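Local coordinates for DotU family type IV/VI secretion system protein (PDB 6Y4R), which is the cytoplasmic domain of TssL, probably part of the membrane complex of the bacterial type VI secretion system, at residues L8-Y13 with L35-R40. Numbering follows the deposited sequence.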
loop_
_atom_site.group_PDB
_atom_site.type_symbol
_atom_site.label_atom_id
_atom_site.label_comp_id
_atom_site.label_asym_id
_atom_site.label_seq_id
_atom_site.Cartn_x
_atom_site.Cartn_y
_atom_site.Cartn_z
ATOM N N LEU A 8 -10.435 1.924 0.422
ATOM C CA LEU A 8 -9.522 0.788 0.461
ATOM C C LEU A 8 -9.758 -0.107 1.672
ATOM O O LEU A 8 -8.936 -0.998 1.945
ATOM C CB LEU A 8 -8.078 1.295 0.472
ATOM C CG LEU A 8 -7.529 1.966 -0.766
ATOM C CD1 LEU A 8 -6.226 2.639 -0.372
ATOM C CD2 LEU A 8 -7.304 0.906 -1.836
ATOM N N HIS A 9 -10.871 0.101 2.387
ATOM C CA HIS A 9 -11.144 -0.670 3.601
ATOM C C HIS A 9 -11.192 -2.166 3.308
ATOM O O HIS A 9 -10.688 -2.975 4.097
ATOM C CB HIS A 9 -12.476 -0.203 4.212
ATOM C CG HIS A 9 -12.929 -0.970 5.406
ATOM N ND1 HIS A 9 -14.146 -1.602 5.457
ATOM C CD2 HIS A 9 -12.367 -1.160 6.626
ATOM C CE1 HIS A 9 -14.306 -2.177 6.645
ATOM N NE2 HIS A 9 -13.235 -1.930 7.378
ATOM N N ASP A 10 -11.791 -2.559 2.175
ATOM C CA ASP A 10 -11.857 -3.982 1.835
ATOM C C ASP A 10 -10.482 -4.543 1.471
ATOM O O ASP A 10 -10.160 -5.683 1.827
ATOM C CB ASP A 10 -12.835 -4.211 0.679
ATOM C CG ASP A 10 -14.307 -4.113 1.104
ATOM O OD1 ASP A 10 -14.603 -4.110 2.328
ATOM O OD2 ASP A 10 -15.176 -4.063 0.201
ATOM N N GLY A 11 -9.661 -3.757 0.762
ATOM C CA GLY A 11 -8.333 -4.221 0.380
ATOM C C GLY A 11 -7.372 -4.328 1.553
ATOM O O GLY A 11 -6.585 -5.280 1.636
ATOM N N PHE A 12 -7.392 -3.330 2.453
ATOM C CA PHE A 12 -6.505 -3.337 3.612
ATOM C C PHE A 12 -6.806 -4.496 4.558
ATOM O O PHE A 12 -5.915 -4.948 5.284
ATOM C CB PHE A 12 -6.607 -2.012 4.384
ATOM C CG PHE A 12 -5.872 -0.872 3.744
ATOM C CD1 PHE A 12 -4.580 -1.041 3.263
ATOM C CD2 PHE A 12 -6.451 0.385 3.661
ATOM C CE1 PHE A 12 -3.882 0.022 2.662
ATOM C CE2 PHE A 12 -5.756 1.467 3.066
ATOM C CZ PHE A 12 -4.468 1.276 2.564
ATOM N N TYR A 13 -8.054 -4.980 4.586
ATOM C CA TYR A 13 -8.390 -6.110 5.463
ATOM C C TYR A 13 -7.673 -7.380 5.044
ATOM O O TYR A 13 -7.354 -8.230 5.890
ATOM C CB TYR A 13 -9.880 -6.399 5.468
ATOM C CG TYR A 13 -10.233 -7.631 6.307
ATOM C CD1 TYR A 13 -9.882 -7.698 7.655
ATOM C CD2 TYR A 13 -10.910 -8.729 5.753
ATOM C CE1 TYR A 13 -10.210 -8.821 8.432
ATOM C CE2 TYR A 13 -11.230 -9.851 6.515
ATOM C CZ TYR A 13 -10.884 -9.894 7.845
ATOM O OH TYR A 13 -11.244 -11.049 8.518
ATOM N N LEU A 35 -7.222 -7.327 -7.791
ATOM C CA LEU A 35 -7.366 -6.500 -8.989
ATOM C C LEU A 35 -8.773 -5.934 -9.110
ATOM O O LEU A 35 -8.948 -4.775 -9.500
ATOM C CB LEU A 35 -7.011 -7.295 -10.247
ATOM C CG LEU A 35 -5.581 -7.817 -10.376
ATOM C CD1 LEU A 35 -5.474 -8.830 -11.532
ATOM C CD2 LEU A 35 -4.612 -6.658 -10.544
ATOM N N ASP A 36 -9.791 -6.715 -8.749
ATOM C CA ASP A 36 -11.148 -6.192 -8.842
ATOM C C ASP A 36 -11.428 -5.192 -7.729
ATOM O O ASP A 36 -12.218 -4.263 -7.924
ATOM C CB ASP A 36 -12.167 -7.334 -8.818
ATOM C CG ASP A 36 -13.573 -6.874 -9.187
ATOM O OD1 ASP A 36 -13.708 -5.865 -9.915
ATOM O OD2 ASP A 36 -14.547 -7.521 -8.742
ATOM N N LEU A 37 -10.755 -5.326 -6.583
ATOM C CA LEU A 37 -10.942 -4.345 -5.523
ATOM C C LEU A 37 -10.266 -3.037 -5.853
ATOM O O LEU A 37 -10.711 -1.986 -5.376
ATOM C CB LEU A 37 -10.364 -4.825 -4.198
ATOM C CG LEU A 37 -11.024 -5.958 -3.435
ATOM C CD1 LEU A 37 -10.046 -6.363 -2.339
ATOM C CD2 LEU A 37 -12.401 -5.574 -2.899
ATOM N N LEU A 38 -9.174 -3.083 -6.635
ATOM C CA LEU A 38 -8.530 -1.839 -7.049
ATOM C C LEU A 38 -9.307 -1.119 -8.143
ATOM O O LEU A 38 -9.304 0.114 -8.175
ATOM C CB LEU A 38 -7.079 -2.080 -7.491
ATOM C CG LEU A 38 -6.115 -2.753 -6.502
ATOM C CD1 LEU A 38 -4.858 -3.232 -7.205
ATOM C CD2 LEU A 38 -5.754 -1.799 -5.363
ATOM N N ASN A 39 -10.008 -1.847 -9.013
ATOM C CA ASN A 39 -10.883 -1.186 -9.981
ATOM C C ASN A 39 -12.155 -0.653 -9.322
ATOM O O ASN A 39 -12.598 0.455 -9.649
ATOM C CB ASN A 39 -11.220 -2.131 -11.131
ATOM C CG ASN A 39 -9.994 -2.518 -11.943
ATOM O OD1 ASN A 39 -9.810 -3.693 -12.271
ATOM N ND2 ASN A 39 -9.089 -1.562 -12.161
ATOM N N ARG A 40 -12.775 -1.437 -8.421
ATOM C CA ARG A 40 -13.842 -0.902 -7.570
ATOM C C ARG A 40 -13.407 0.382 -6.881
ATOM O O ARG A 40 -14.135 1.382 -6.878
ATOM C CB ARG A 40 -14.245 -1.905 -6.492
ATOM C CG ARG A 40 -14.752 -3.196 -6.995
ATOM C CD ARG A 40 -16.160 -3.465 -6.572
ATOM N NE ARG A 40 -16.563 -4.777 -7.068
ATOM C CZ ARG A 40 -17.819 -5.152 -7.277
ATOM N NH1 ARG A 40 -18.818 -4.305 -7.043
ATOM N NH2 ARG A 40 -18.075 -6.373 -7.728
#
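L37 lays its forked end over the backbone of helix 9-19 at G11, with one methyl on the glycine and the other on the aspartate before it. CD1 of L37 comes to 3.9 Å from CA of G11 and to 4.1 Å from the amide N of the same residue, so the branch rests on the main chain of a residue that has no side chain. CD2 of L37 reaches the methylene of D10, 3.9 Å from its CB. The leucine's CG stands anti to its own carbonyl carbon (chi1 -70°), which carries the fork out across the gap between the helices. With no side chain on G11, the two helices come close here: CA of G11 and CA of L37 are 6.5 Å apart. D10 meets the methyl through CB, with OD2 of D10 a little farther, 4.4 Å from CD2 of L37. On the inner side, L8, at the N-cap of helix 9-19, and L38 draw near without closing up, CD2 of L8 lying 4.7 Å from CD2 of L38. These two leucines lead into the interior of the all-helical domain: L38 packs on F62 and C63 of helix 52-71 and on L94, whereas L8 lies on V124 of helix 119-130. F12, next to G11, turns to this same interior and meets Y127 edge-to-face. The contact thus joins helix 9-19 to helix 27-47 at a partly buried place in the DotU fold, with its D10 edge exposed. No hydrogen bond or salt bridge crosses it, so cohesion here rests on van der Waals contact and the burial of a modest apolar area, consistent with a fit that depends on shape, a leucine fork over a glycine and the methylene of D10.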